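Local coordinates for DNA-binding protein reb1 (Schizosaccharomyces pombe, PDB 5EYB), which binds specific DNA sites in and around the rRNA genes, including a replication fork barrier, and helps terminate transcription by RNA polymerase I, at residues A12-H18 against M64-T68; E103-I107 against K148-R152; N287-E292 against A349-F353. All blocks are in the same frame, centred on the assembly; numbering follows the deposited sequence.

Interaction 1. Residues A12-H18 against M64-T68; sequences ARWTAEH and MPSFT. With nucleotides of chain B; nucleotides of chain C.
Phe67, with about 100 Å² of its surface covered, is the centre of this contact, and Trp14 (63 Å²) and Met64 (47 Å²) complete it. Arg13 to Thr15 are extended and lead into a helix that starts at Ala16, with Thr15 at the N-cap position. Opposite them, Met64 to Phe67 form a type I beta turn closed by Phe67 N to Met64 O at 3.1 Å. The CA atoms of Ala12 and Ser66 lie 5.9 Å apart, those of His18 and Met64 8.4 Å. Phe67, chi1 -55° (m), directs its ring at the first segment, so that its CZ comes within 3.3 Å of Arg13 C. The six-membered ring of Trp14 (chi1 -154°, t) turns an edge to the Phe67 face, centroids 4.8 Å apart and planes at 52°; Phe67 in turn points an edge at the His18 face in an offset edge-to-face pair (ring centroids 5.2 Å apart, planes at 86°). This aromatic cluster is extended by a Met-aromatic contact, with Met64 SD 3.9 Å from Trp14 CH2. His18 ND1 accepts a hydrogen bond from Thr15 N (3.2 Å). Both segments meet DNA: Thr68 N (3.0 Å) and Thr68 OG1 (2.7 Å) donate to OP2 of DT18 of chain B, and Arg13 CD lies 3.4 Å from C5' of DC15 of chain C. Within this Myb-associated domain, the cluster joins the start of helix 16-32 to the link between helices 51-63 and 69-79, where Met64 and Phe67 both touch Ile72.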
loop_
_atom_site.group_PDB
_atom_site.type_symbol
_atom_site.label_atom_id
_atom_site.label_comp_id
_atom_site.label_asym_id
_atom_site.label_seq_id
_atom_site.Cartn_x
_atom_site.Cartn_y
_atom_site.Cartn_z
ATOM N N ALA A 12 -9.256 13.065 6.270
ATOM C CA ALA A 12 -8.754 11.697 6.335
ATOM C C ALA A 12 -8.719 11.054 4.950
ATOM O O ALA A 12 -7.741 10.405 4.578
ATOM C CB ALA A 12 -9.603 10.867 7.283
ATOM N N ARG A 13 -9.795 11.237 4.193
ATOM C CA ARG A 13 -9.873 10.726 2.829
ATOM C C ARG A 13 -10.541 11.729 1.904
ATOM O O ARG A 13 -11.290 12.596 2.351
ATOM C CB ARG A 13 -10.639 9.408 2.785
ATOM C CG ARG A 13 -9.899 8.234 3.374
ATOM C CD ARG A 13 -10.700 6.966 3.181
ATOM N NE ARG A 13 -10.857 6.621 1.769
ATOM C CZ ARG A 13 -10.013 5.850 1.090
ATOM N NH1 ARG A 13 -10.233 5.589 -0.192
ATOM N NH2 ARG A 13 -8.947 5.341 1.691
ATOM N N TRP A 14 -10.276 11.598 0.610
ATOM C CA TRP A 14 -10.846 12.506 -0.373
ATOM C C TRP A 14 -12.319 12.181 -0.593
ATOM O O TRP A 14 -12.659 11.194 -1.242
ATOM C CB TRP A 14 -10.071 12.430 -1.687
ATOM C CG TRP A 14 -10.157 13.676 -2.508
ATOM C CD1 TRP A 14 -11.157 14.022 -3.365
ATOM C CD2 TRP A 14 -9.200 14.741 -2.558
ATOM N NE1 TRP A 14 -10.887 15.237 -3.945
ATOM C CE2 TRP A 14 -9.691 15.700 -3.465
ATOM C CE3 TRP A 14 -7.979 14.978 -1.922
ATOM C CZ2 TRP A 14 -9.004 16.876 -3.754
ATOM C CZ3 TRP A 14 -7.297 16.148 -2.209
ATOM C CH2 TRP A 14 -7.812 17.082 -3.117
ATOM N N THR A 15 -13.188 13.019 -0.035
ATOM C CA THR A 15 -14.626 12.791 -0.091
ATOM C C THR A 15 -15.280 13.665 -1.152
ATOM O O THR A 15 -14.595 14.338 -1.918
ATOM C CB THR A 15 -15.291 13.065 1.274
ATOM N N ALA A 16 -16.607 13.650 -1.191
ATOM C CA ALA A 16 -17.356 14.456 -2.151
ATOM C C ALA A 16 -17.179 15.944 -1.877
ATOM O O ALA A 16 -17.202 16.761 -2.798
ATOM C CB ALA A 16 -18.831 14.087 -2.119
ATOM N N GLU A 17 -17.009 16.288 -0.605
ATOM C CA GLU A 17 -16.840 17.678 -0.205
ATOM C C GLU A 17 -15.540 18.245 -0.761
ATOM O O GLU A 17 -15.498 19.385 -1.225
ATOM C CB GLU A 17 -16.865 17.806 1.320
ATOM N N HIS A 18 -14.487 17.436 -0.720
ATOM C CA HIS A 18 -13.175 17.848 -1.200
ATOM C C HIS A 18 -13.176 18.124 -2.698
ATOM O O HIS A 18 -12.469 19.013 -3.172
ATOM C CB HIS A 18 -12.132 16.787 -0.861
ATOM C CG HIS A 18 -11.873 16.655 0.605
ATOM N ND1 HIS A 18 -11.532 15.459 1.199
ATOM C CD2 HIS A 18 -11.909 17.572 1.601
ATOM C CE1 HIS A 18 -11.369 15.645 2.497
ATOM N NE2 HIS A 18 -11.592 16.919 2.765
ATOM N N MET A 64 -6.201 22.413 2.615
ATOM C CA MET A 64 -6.509 20.991 2.727
ATOM C C MET A 64 -5.372 20.223 3.398
ATOM O O MET A 64 -4.717 19.400 2.761
ATOM C CB MET A 64 -6.806 20.403 1.347
ATOM C CG MET A 64 -8.099 20.914 0.731
ATOM S SD MET A 64 -8.458 20.198 -0.884
ATOM C CE MET A 64 -7.419 21.196 -1.937
ATOM N N PRO A 65 -5.156 20.474 4.702
ATOM C CA PRO A 65 -4.005 19.951 5.450
ATOM C C PRO A 65 -3.990 18.430 5.537
ATOM O O PRO A 65 -2.955 17.844 5.848
ATOM C CB PRO A 65 -4.181 20.563 6.847
ATOM C CG PRO A 65 -5.182 21.661 6.680
ATOM C CD PRO A 65 -6.076 21.217 5.576
ATOM N N SER A 66 -5.126 17.805 5.255
ATOM C CA SER A 66 -5.249 16.358 5.370
ATOM C C SER A 66 -4.518 15.637 4.243
ATOM O O SER A 66 -4.417 14.411 4.241
ATOM C CB SER A 66 -6.725 15.956 5.379
ATOM O OG SER A 66 -7.440 16.693 6.357
ATOM N N PHE A 67 -4.004 16.404 3.287
ATOM C CA PHE A 67 -3.364 15.824 2.114
ATOM C C PHE A 67 -2.062 16.527 1.748
ATOM O O PHE A 67 -1.849 17.689 2.099
ATOM C CB PHE A 67 -4.333 15.857 0.931
ATOM C CG PHE A 67 -5.646 15.192 1.215
ATOM C CD1 PHE A 67 -5.751 13.810 1.228
ATOM C CD2 PHE A 67 -6.771 15.948 1.488
ATOM C CE1 PHE A 67 -6.956 13.196 1.499
ATOM C CE2 PHE A 67 -7.979 15.340 1.761
ATOM C CZ PHE A 67 -8.072 13.964 1.766
ATOM N N THR A 68 -1.190 15.806 1.049
ATOM C CA THR A 68 0.087 16.351 0.595
ATOM C C THR A 68 -0.121 17.178 -0.670
ATOM O O THR A 68 -1.164 17.094 -1.314
ATOM C CB THR A 68 1.111 15.231 0.316
ATOM O OG1 THR A 68 0.942 14.182 1.276
ATOM C CG2 THR A 68 2.544 15.758 0.394
ATOM P P DT B 18 -1.553 12.131 2.024
ATOM O OP1 DT B 18 -2.133 12.878 3.160
ATOM O OP2 DT B 18 -1.326 12.816 0.746
ATOM O "O5'" DT B 18 -0.151 11.508 2.450
ATOM C "C5'" DT B 18 -0.121 10.323 3.218
ATOM C "C4'" DT B 18 1.307 9.910 3.501
ATOM O "O4'" DT B 18 1.747 8.942 2.513
ATOM C "C3'" DT B 18 2.325 11.050 3.464
ATOM O "O3'" DT B 18 3.172 10.950 4.582
ATOM C "C2'" DT B 18 3.084 10.797 2.163
ATOM C "C1'" DT B 18 3.038 9.286 2.083
ATOM N N1 DT B 18 3.234 8.756 0.708
ATOM C C2 DT B 18 4.061 7.672 0.517
ATOM O O2 DT B 18 4.651 7.109 1.425
ATOM N N3 DT B 18 4.174 7.265 -0.786
ATOM C C4 DT B 18 3.558 7.821 -1.892
ATOM O O4 DT B 18 3.721 7.384 -3.027
ATOM C C5 DT B 18 2.707 8.955 -1.620
ATOM C C7 DT B 18 1.985 9.641 -2.742
ATOM C C6 DT B 18 2.588 9.362 -0.349
ATOM P P DC C 15 -10.369 4.642 6.807
ATOM O OP1 DC C 15 -11.276 5.808 6.720
ATOM O OP2 DC C 15 -10.151 3.952 8.101
ATOM O "O5'" DC C 15 -10.845 3.522 5.774
ATOM C "C5'" DC C 15 -10.785 3.775 4.385
ATOM C "C4'" DC C 15 -10.799 2.482 3.607
ATOM O "O4'" DC C 15 -9.627 1.726 3.930
ATOM C "C3'" DC C 15 -11.962 1.558 3.927
ATOM O "O3'" DC C 15 -13.022 1.805 3.010
ATOM C "C2'" DC C 15 -11.373 0.149 3.746
ATOM C "C1'" DC C 15 -9.865 0.382 3.610
ATOM N N1 DC C 15 -9.050 -0.464 4.518
ATOM C C2 DC C 15 -8.488 -1.648 4.038
ATOM O O2 DC C 15 -8.681 -1.973 2.862
ATOM N N3 DC C 15 -7.744 -2.410 4.881
ATOM C C4 DC C 15 -7.561 -2.024 6.142
ATOM N N4 DC C 15 -6.820 -2.805 6.934
ATOM C C5 DC C 15 -8.127 -0.819 6.646
ATOM C C6 DC C 15 -8.859 -0.079 5.808
#

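Interaction 2. Residues E103-I107 against K148-R152; sequences ETAII and KLSHR
One carboxylate, that of Glu103, organises the polar half of this contact. Residues 103-107 are helical, with Ile107 N bonded to Glu103 O at 3.0 Å; 148-152 form a loop in which Leu149 to Arg152 make a type I beta turn (Arg152 N to Leu149 O, 3.2 Å). CA atoms are nearest at Glu103-Leu149 (7.4 Å) and Ile106-Lys148 (7.9 Å). Glu103, chi1 m and chi2 t, sends OE1 to two donors, His151 NE2 at 3.0 Å and Arg152 NE at 3.0 Å, while its OE2 takes Arg152 NH2 at 2.9 Å, giving a two-pronged salt bridge. The backbone amides of Ser94 and Gly100 also donate to Glu103 OE2. On Arg152 (chi1 t, chi2 t), NH1 and NH2 bond the carbonyls of Gly97 and Asp98 respectively, and Phe99 adds a cation-pi contact. Beside this network, Leu149 (m, t) packs its CD2 on Ile106 CD1 at 3.9 Å and its CD1 on Ile107 CG1 at 4.0 Å. Such a His-carboxylate pair coupled to a buried Glu-Arg bridge pins helix to loop in the second Myb-associated domain. With Glu103, Gly97 and Asp98 fixing its guanidinium, Arg152 is largely satisfied within the protein, though it also packs on a DNA phosphate.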
loop_
_atom_site.group_PDB
_atom_site.type_symbol
_atom_site.label_atom_id
_atom_site.label_comp_id
_atom_site.label_asym_id
_atom_site.label_seq_id
_atom_site.Cartn_x
_atom_site.Cartn_y
_atom_site.Cartn_z
ATOM N N GLU A 103 -22.171 7.592 -3.260
ATOM C CA GLU A 103 -22.596 6.531 -2.356
ATOM C C GLU A 103 -22.468 6.985 -0.910
ATOM O O GLU A 103 -23.380 6.798 -0.106
ATOM C CB GLU A 103 -21.777 5.262 -2.586
ATOM C CG GLU A 103 -21.838 4.758 -4.009
ATOM C CD GLU A 103 -21.173 3.417 -4.171
ATOM O OE1 GLU A 103 -21.778 2.410 -3.754
ATOM O OE2 GLU A 103 -20.047 3.369 -4.713
ATOM N N THR A 104 -21.330 7.589 -0.591
ATOM C CA THR A 104 -21.088 8.104 0.749
ATOM C C THR A 104 -22.043 9.248 1.067
ATOM O O THR A 104 -22.419 9.452 2.219
ATOM C CB THR A 104 -19.642 8.589 0.908
ATOM O OG1 THR A 104 -19.416 9.708 0.042
ATOM C CG2 THR A 104 -18.663 7.473 0.563
ATOM N N ALA A 105 -22.435 9.992 0.038
ATOM C CA ALA A 105 -23.367 11.099 0.211
ATOM C C ALA A 105 -24.755 10.575 0.565
ATOM O O ALA A 105 -25.440 11.130 1.427
ATOM C CB ALA A 105 -23.418 11.952 -1.044
ATOM N N ILE A 106 -25.158 9.500 -0.103
ATOM C CA ILE A 106 -26.430 8.842 0.177
ATOM C C ILE A 106 -26.448 8.268 1.591
ATOM O O ILE A 106 -27.441 8.397 2.311
ATOM C CB ILE A 106 -26.715 7.711 -0.834
ATOM C CG1 ILE A 106 -26.932 8.286 -2.234
ATOM C CG2 ILE A 106 -27.929 6.899 -0.413
ATOM C CD1 ILE A 106 -27.199 7.235 -3.286
ATOM N N ILE A 107 -25.346 7.636 1.983
ATOM C CA ILE A 107 -25.228 7.075 3.322
ATOM C C ILE A 107 -25.322 8.180 4.362
ATOM O O ILE A 107 -26.101 8.092 5.311
ATOM C CB ILE A 107 -23.905 6.312 3.509
ATOM C CG1 ILE A 107 -23.842 5.112 2.565
ATOM C CG2 ILE A 107 -23.756 5.853 4.955
ATOM C CD1 ILE A 107 -22.536 4.355 2.623
ATOM N N LYS A 148 -31.382 1.565 -1.384
ATOM C CA LYS A 148 -30.967 2.786 -2.065
ATOM C C LYS A 148 -29.562 2.651 -2.655
ATOM O O LYS A 148 -29.069 3.555 -3.331
ATOM C CB LYS A 148 -31.034 3.977 -1.108
ATOM C CG LYS A 148 -32.422 4.211 -0.531
ATOM C CD LYS A 148 -32.508 5.535 0.210
ATOM C CE LYS A 148 -33.884 5.722 0.830
ATOM N NZ LYS A 148 -34.186 4.671 1.843
ATOM N N LEU A 149 -28.925 1.517 -2.388
ATOM C CA LEU A 149 -27.645 1.178 -2.996
ATOM C C LEU A 149 -27.701 -0.260 -3.490
ATOM O O LEU A 149 -26.849 -1.081 -3.139
ATOM C CB LEU A 149 -26.493 1.357 -2.003
ATOM C CG LEU A 149 -26.144 2.771 -1.532
ATOM C CD1 LEU A 149 -25.071 2.718 -0.456
ATOM C CD2 LEU A 149 -25.690 3.634 -2.697
ATOM N N SER A 150 -28.715 -0.552 -4.304
ATOM C CA SER A 150 -29.031 -1.919 -4.710
ATOM C C SER A 150 -27.957 -2.523 -5.602
ATOM O O SER A 150 -27.879 -3.743 -5.753
ATOM C CB SER A 150 -30.382 -1.952 -5.419
ATOM O OG SER A 150 -30.460 -0.930 -6.396
ATOM N N HIS A 151 -27.131 -1.664 -6.186
ATOM C CA HIS A 151 -26.072 -2.097 -7.088
ATOM C C HIS A 151 -24.946 -2.797 -6.333
ATOM O O HIS A 151 -24.350 -3.752 -6.823
ATOM C CB HIS A 151 -25.522 -0.900 -7.858
ATOM C CG HIS A 151 -25.031 0.203 -6.974
ATOM N ND1 HIS A 151 -25.853 1.208 -6.511
ATOM C CD2 HIS A 151 -23.805 0.452 -6.457
ATOM C CE1 HIS A 151 -25.153 2.032 -5.753
ATOM N NE2 HIS A 151 -23.907 1.595 -5.705
ATOM N N ARG A 152 -24.654 -2.313 -5.136
ATOM C CA ARG A 152 -23.584 -2.879 -4.334
ATOM C C ARG A 152 -24.128 -3.923 -3.366
ATOM O O ARG A 152 -25.236 -3.774 -2.845
ATOM C CB ARG A 152 -22.854 -1.777 -3.572
ATOM C CG ARG A 152 -21.615 -2.246 -2.836
ATOM C CD ARG A 152 -21.053 -1.138 -1.974
ATOM N NE ARG A 152 -20.458 -0.065 -2.765
ATOM C CZ ARG A 152 -19.163 0.014 -3.056
ATOM N NH1 ARG A 152 -18.328 -0.916 -2.616
ATOM N NH2 ARG A 152 -18.703 1.022 -3.785
#

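Interaction 3. Residues N287-E292 against A349-F353; sequences NVWLLE and AIDDF
Two helical segments run nearly antiparallel, 157° between their N-to-C directions (signed crossing angle -157°), with axes 9.5 Å apart at closest approach. Val288 and Ile350 set the register, their CA atoms 5.8 Å apart. Among aliphatic contacts, Val288 places CG1 4.3 Å from Ile350 CG2 and CG2 3.6 Å from Phe353 CB. Leu291 (m, t) meets Ile350 (m, t) with CB to CG1 at 3.6 Å, and its CD1 lies 3.7 Å from Ala349 CB. Ile350 CD1 packs against the backbone at Leu291 O (3.4 Å) and against Glu292 CG (3.7 Å). The pair belongs to the all-helical C-terminal part of the chain, about 16 Å from the nearest DNA atom, and joins helix 284-299 to helix 342-356. Ring contacts involve Phe353, whose chi1 of -96° lies between wells: Leu291 CD1 meets the ring edge at CE2 (3.6 Å), and Asn287 CB approaches CE2 obliquely (3.6 Å). As for polar groups, Asn287 OD1 is bonded by Gln326 NE2 on helix 320-333.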
loop_
_atom_site.group_PDB
_atom_site.type_symbol
_atom_site.label_atom_id
_atom_site.label_comp_id
_atom_site.label_asym_id
_atom_site.label_seq_id
_atom_site.Cartn_x
_atom_site.Cartn_y
_atom_site.Cartn_z
ATOM N N ASN A 287 24.712 -14.570 -18.429
ATOM C CA ASN A 287 25.081 -15.171 -17.152
ATOM C C ASN A 287 26.555 -14.961 -16.828
ATOM O O ASN A 287 26.914 -14.710 -15.678
ATOM C CB ASN A 287 24.756 -16.665 -17.145
ATOM C CG ASN A 287 23.279 -16.939 -16.955
ATOM O OD1 ASN A 287 22.570 -16.164 -16.315
ATOM N ND2 ASN A 287 22.807 -18.050 -17.508
ATOM N N VAL A 288 27.401 -15.069 -17.849
ATOM C CA VAL A 288 28.836 -14.854 -17.689
ATOM C C VAL A 288 29.132 -13.446 -17.189
ATOM O O VAL A 288 29.854 -13.266 -16.208
ATOM C CB VAL A 288 29.594 -15.078 -19.009
ATOM C CG1 VAL A 288 31.047 -14.657 -18.860
ATOM C CG2 VAL A 288 29.498 -16.529 -19.439
ATOM N N TRP A 289 28.566 -12.454 -17.869
ATOM C CA TRP A 289 28.774 -11.056 -17.511
ATOM C C TRP A 289 28.380 -10.789 -16.064
ATOM O O TRP A 289 29.092 -10.098 -15.335
ATOM C CB TRP A 289 27.985 -10.137 -18.446
ATOM C CG TRP A 289 28.079 -8.689 -18.068
ATOM C CD1 TRP A 289 29.020 -7.791 -18.483
ATOM C CD2 TRP A 289 27.202 -7.972 -17.193
ATOM N NE1 TRP A 289 28.781 -6.560 -17.921
ATOM C CE2 TRP A 289 27.670 -6.646 -17.124
ATOM C CE3 TRP A 289 26.066 -8.325 -16.459
ATOM C CZ2 TRP A 289 27.040 -5.670 -16.353
ATOM C CZ3 TRP A 289 25.442 -7.358 -15.695
ATOM C CH2 TRP A 289 25.929 -6.047 -15.646
ATOM N N LEU A 290 27.246 -11.348 -15.655
ATOM C CA LEU A 290 26.756 -11.169 -14.295
ATOM C C LEU A 290 27.703 -11.797 -13.282
ATOM O O LEU A 290 28.074 -11.164 -12.296
ATOM C CB LEU A 290 25.358 -11.766 -14.145
ATOM C CG LEU A 290 24.734 -11.665 -12.752
ATOM C CD1 LEU A 290 24.720 -10.223 -12.271
ATOM C CD2 LEU A 290 23.329 -12.247 -12.746
ATOM N N LEU A 291 28.099 -13.040 -13.531
ATOM C CA LEU A 291 28.998 -13.741 -12.623
ATOM C C LEU A 291 30.384 -13.099 -12.599
ATOM O O LEU A 291 31.072 -13.130 -11.579
ATOM C CB LEU A 291 29.108 -15.217 -13.007
ATOM C CG LEU A 291 27.837 -16.053 -12.845
ATOM C CD1 LEU A 291 28.102 -17.503 -13.216
ATOM C CD2 LEU A 291 27.298 -15.944 -11.426
ATOM N N GLU A 292 30.789 -12.515 -13.720
ATOM C CA GLU A 292 32.076 -11.833 -13.788
ATOM C C GLU A 292 32.038 -10.511 -13.037
ATOM O O GLU A 292 32.997 -10.148 -12.357
ATOM C CB GLU A 292 32.491 -11.598 -15.241
ATOM C CG GLU A 292 33.086 -12.822 -15.908
ATOM C CD GLU A 292 33.450 -12.579 -17.354
ATOM O OE1 GLU A 292 32.755 -11.778 -18.014
ATOM O OE2 GLU A 292 34.434 -13.187 -17.830
ATOM N N ALA A 349 32.307 -21.235 -11.924
ATOM C CA ALA A 349 31.071 -21.103 -12.686
ATOM C C ALA A 349 31.312 -20.350 -13.986
ATOM O O ALA A 349 30.768 -20.708 -15.030
ATOM C CB ALA A 349 30.008 -20.403 -11.860
ATOM N N ILE A 350 32.128 -19.302 -13.910
ATOM C CA ILE A 350 32.463 -18.501 -15.080
ATOM C C ILE A 350 33.256 -19.323 -16.089
ATOM O O ILE A 350 32.952 -19.323 -17.281
ATOM C CB ILE A 350 33.276 -17.251 -14.696
ATOM C CG1 ILE A 350 32.474 -16.361 -13.746
ATOM C CG2 ILE A 350 33.670 -16.471 -15.936
ATOM C CD1 ILE A 350 33.278 -15.229 -13.149
ATOM N N ASP A 351 34.271 -20.027 -15.597
ATOM C CA ASP A 351 35.130 -20.845 -16.446
ATOM C C ASP A 351 34.350 -21.952 -17.151
ATOM O O ASP A 351 34.588 -22.231 -18.326
ATOM C CB ASP A 351 36.273 -21.447 -15.623
ATOM C CG ASP A 351 37.276 -20.403 -15.160
ATOM O OD1 ASP A 351 36.915 -19.209 -15.103
ATOM O OD2 ASP A 351 38.428 -20.776 -14.853
ATOM N N ASP A 352 33.418 -22.578 -16.437
ATOM C CA ASP A 352 32.597 -23.634 -17.026
ATOM C C ASP A 352 31.629 -23.065 -18.059
ATOM O O ASP A 352 31.276 -23.734 -19.029
ATOM C CB ASP A 352 31.822 -24.394 -15.944
ATOM C CG ASP A 352 32.716 -25.283 -15.098
ATOM O OD1 ASP A 352 33.813 -25.650 -15.568
ATOM O OD2 ASP A 352 32.317 -25.619 -13.963
ATOM N N PHE A 353 31.199 -21.827 -17.842
ATOM C CA PHE A 353 30.310 -21.149 -18.777
ATOM C C PHE A 353 31.033 -20.781 -20.067
ATOM O O PHE A 353 30.424 -20.711 -21.134
ATOM C CB PHE A 353 29.720 -19.891 -18.140
ATOM C CG PHE A 353 28.367 -20.096 -17.531
ATOM C CD1 PHE A 353 27.520 -21.076 -18.016
ATOM C CD2 PHE A 353 27.939 -19.307 -16.476
ATOM C CE1 PHE A 353 26.271 -21.266 -17.460
ATOM C CE2 PHE A 353 26.690 -19.493 -15.915
ATOM C CZ PHE A 353 25.857 -20.474 -16.408
#

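In the fold
From the N terminus, interaction 1 closes first: 45 residues, 34 of them helical, return residues 64-68 to the start of the modelled chain within the first Myb-associated domain. Interaction 2 follows, closing a 40-residue loop within the second such domain. The third closes 56 residues at the C-terminal end, bringing helix 342-356 back to helix 284-299. All three are in series, so none nests or crosses. Interactions 1 and 2 are neighbours, with centres about 20 Å and nearest atoms about 5 Å apart; interaction 3 has its centre about 54 Å and 61 Å from theirs, across the chain's centre, with both Myb-type repeats intervening in sequence.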